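Local coordinates for Lmo0181 protein (Listeria monocytogenes serovar 1/2a, PDB 5F7V) that binds the cyclic glucan cycloalternan and probably serves as the substrate-binding lipoprotein of an ABC transporter at the cell membrane, at residues 136-141 / 244-249. Numbering follows the deposited sequence.
Sequences KDLFDK and QIAMLH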
loop_
_atom_site.group_PDB
_atom_site.type_symbol
_atom_site.label_atom_id
_atom_site.label_comp_id
_atom_site.label_asym_id
_atom_site.label_seq_id
_atom_site.Cartn_x
_atom_site.Cartn_y
_atom_site.Cartn_z
ATOM N N LYS A 136 6.045 3.745 22.018
ATOM C CA LYS A 136 6.845 3.198 23.100
ATOM C C LYS A 136 6.483 3.842 24.440
ATOM O O LYS A 136 6.576 3.158 25.467
ATOM C CB LYS A 136 8.317 3.432 22.841
ATOM C CG LYS A 136 8.918 2.643 21.682
ATOM C CD LYS A 136 10.301 3.122 21.312
ATOM C CE LYS A 136 11.286 2.754 22.383
ATOM N NZ LYS A 136 12.655 3.149 21.971
ATOM N N ASP A 137 6.063 5.097 24.422
ATOM C CA ASP A 137 5.697 5.800 25.667
ATOM C C ASP A 137 4.489 5.093 26.278
ATOM O O ASP A 137 4.460 4.863 27.498
ATOM C CB ASP A 137 5.318 7.276 25.427
ATOM C CG ASP A 137 6.452 8.196 25.055
ATOM O OD1 ASP A 137 7.551 7.730 24.732
ATOM O OD2 ASP A 137 6.211 9.422 25.168
ATOM N N LEU A 138 3.484 4.745 25.477
ATOM C CA LEU A 138 2.341 4.029 26.001
ATOM C C LEU A 138 2.687 2.644 26.530
ATOM O O LEU A 138 2.222 2.218 27.585
ATOM C CB LEU A 138 1.219 3.928 24.968
ATOM C CG LEU A 138 0.426 5.207 24.669
ATOM C CD1 LEU A 138 -0.469 4.982 23.465
ATOM C CD2 LEU A 138 -0.369 5.656 25.891
ATOM N N PHE A 139 3.540 1.925 25.807
ATOM C CA PHE A 139 3.979 0.612 26.283
ATOM C C PHE A 139 4.685 0.724 27.624
ATOM O O PHE A 139 4.424 -0.022 28.584
ATOM C CB PHE A 139 4.900 -0.060 25.269
ATOM C CG PHE A 139 4.181 -0.851 24.205
ATOM C CD1 PHE A 139 3.464 -0.239 23.175
ATOM C CD2 PHE A 139 4.197 -2.243 24.257
ATOM C CE1 PHE A 139 2.840 -1.001 22.213
ATOM C CE2 PHE A 139 3.561 -3.004 23.274
ATOM C CZ PHE A 139 2.862 -2.390 22.266
ATOM N N ASP A 140 5.581 1.701 27.714
ATOM C CA ASP A 140 6.400 1.872 28.930
ATOM C C ASP A 140 5.534 2.268 30.108
ATOM O O ASP A 140 5.699 1.751 31.229
ATOM C CB ASP A 140 7.453 2.963 28.700
ATOM C CG ASP A 140 8.580 2.555 27.792
ATOM O OD1 ASP A 140 8.656 1.386 27.369
ATOM O OD2 ASP A 140 9.450 3.430 27.510
ATOM N N LYS A 141 4.592 3.172 29.863
ATOM C CA LYS A 141 3.693 3.634 30.924
ATOM C C LYS A 141 2.905 2.479 31.524
ATOM O O LYS A 141 2.742 2.408 32.726
ATOM C CB LYS A 141 2.752 4.736 30.429
ATOM C CG LYS A 141 1.939 5.469 31.495
ATOM C CD LYS A 141 0.956 6.436 30.820
ATOM C CE LYS A 141 -0.105 7.074 31.703
ATOM N NZ LYS A 141 -0.178 8.539 31.458
ATOM N N GLN A 244 -3.339 8.261 21.084
ATOM C CA GLN A 244 -4.506 7.466 21.469
ATOM C C GLN A 244 -4.437 6.002 20.994
ATOM O O GLN A 244 -5.419 5.284 21.207
ATOM C CB GLN A 244 -5.783 8.084 20.915
ATOM C CG GLN A 244 -6.120 9.437 21.523
ATOM C CD GLN A 244 -7.398 9.958 20.927
ATOM O OE1 GLN A 244 -7.372 10.837 20.038
ATOM N NE2 GLN A 244 -8.489 9.391 21.352
ATOM N N ILE A 245 -3.382 5.557 20.299
ATOM C CA ILE A 245 -3.285 4.192 19.775
ATOM C C ILE A 245 -1.897 3.627 20.097
ATOM O O ILE A 245 -0.885 4.170 19.671
ATOM C CB ILE A 245 -3.597 4.173 18.268
ATOM C CG1 ILE A 245 -5.022 4.630 17.946
ATOM C CG2 ILE A 245 -3.302 2.794 17.698
ATOM C CD1 ILE A 245 -5.394 4.759 16.490
ATOM N N ALA A 246 -1.838 2.519 20.823
ATOM C CA ALA A 246 -0.536 1.952 21.146
ATOM C C ALA A 246 0.127 1.226 19.987
ATOM O O ALA A 246 1.349 1.303 19.857
ATOM C CB ALA A 246 -0.660 1.014 22.338
ATOM N N MET A 247 -0.649 0.547 19.139
ATOM C CA MET A 247 -0.119 -0.250 18.001
ATOM C C MET A 247 -0.971 0.078 16.785
ATOM O O MET A 247 -2.184 -0.048 16.827
ATOM C CB MET A 247 -0.174 -1.761 18.249
ATOM C CG MET A 247 0.787 -2.247 19.294
ATOM S SD MET A 247 0.619 -3.992 19.645
ATOM C CE MET A 247 -0.799 -4.056 20.758
ATOM N N LEU A 248 -0.327 0.499 15.702
ATOM C CA LEU A 248 -1.023 0.870 14.476
ATOM C C LEU A 248 -0.460 0.033 13.327
ATOM O O LEU A 248 0.741 0.114 13.047
ATOM C CB LEU A 248 -0.836 2.351 14.199
ATOM C CG LEU A 248 -1.459 2.878 12.918
ATOM C CD1 LEU A 248 -2.961 2.785 12.958
ATOM C CD2 LEU A 248 -1.017 4.317 12.735
ATOM N N HIS A 249 -1.328 -0.701 12.635
ATOM C CA HIS A 249 -0.880 -1.500 11.470
ATOM C C HIS A 249 -1.050 -0.647 10.220
ATOM O O HIS A 249 -2.164 -0.405 9.762
ATOM C CB HIS A 249 -1.740 -2.772 11.365
ATOM C CG HIS A 249 -1.528 -3.690 12.513
ATOM N ND1 HIS A 249 -0.828 -4.859 12.398
ATOM C CD2 HIS A 249 -1.902 -3.601 13.807
ATOM C CE1 HIS A 249 -0.787 -5.468 13.566
ATOM N NE2 HIS A 249 -1.423 -4.719 14.443
#
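L138 and F139, neighbours on the short helix 136-142, meet A246 and M247 of strand 245-251 in a lobe of the periplasmic-binding-protein fold, illustrating how a helix can pack on a strand through two consecutive side chains. The helix directly follows strand 119-135, the antiparallel partner of strand 245-251, and lies where the latter turns a corner at A246. L138 has CG anti to its carbonyl carbon and CD1 extended, anti to CA (chi2 170°), which makes CD1 the leading methyl: it packs on main-chain atoms at the corner, 3.8 Å from CA of A246 and 3.9 Å from C of I245. The methyl of A246 is shared, its CB being 4.1 Å from CD1 of L138 and 4.0 Å from CE1 of F139. F139 presents its ring edge. Near the ring plane, CE1 comes within 3.6 Å of the carbonyl O of A246, and the side chain of M247 crosses that of F139 at roughly a right angle. Beyond the pair, F139 stacks edge-to-face with Y134, and L163 of helix 153-163 touches both F139 and A246. M247 has CG anti to its carbonyl carbon (chi1 -70°), and its extended chi2 carries SD past CZ of F139, 3.8 Å away. The result is a Met-aromatic contact at the edge: SD is 5.2 Å from the F139 ring centroid, 85° off the normal, while CG sits 3.6 Å from CZ of F139.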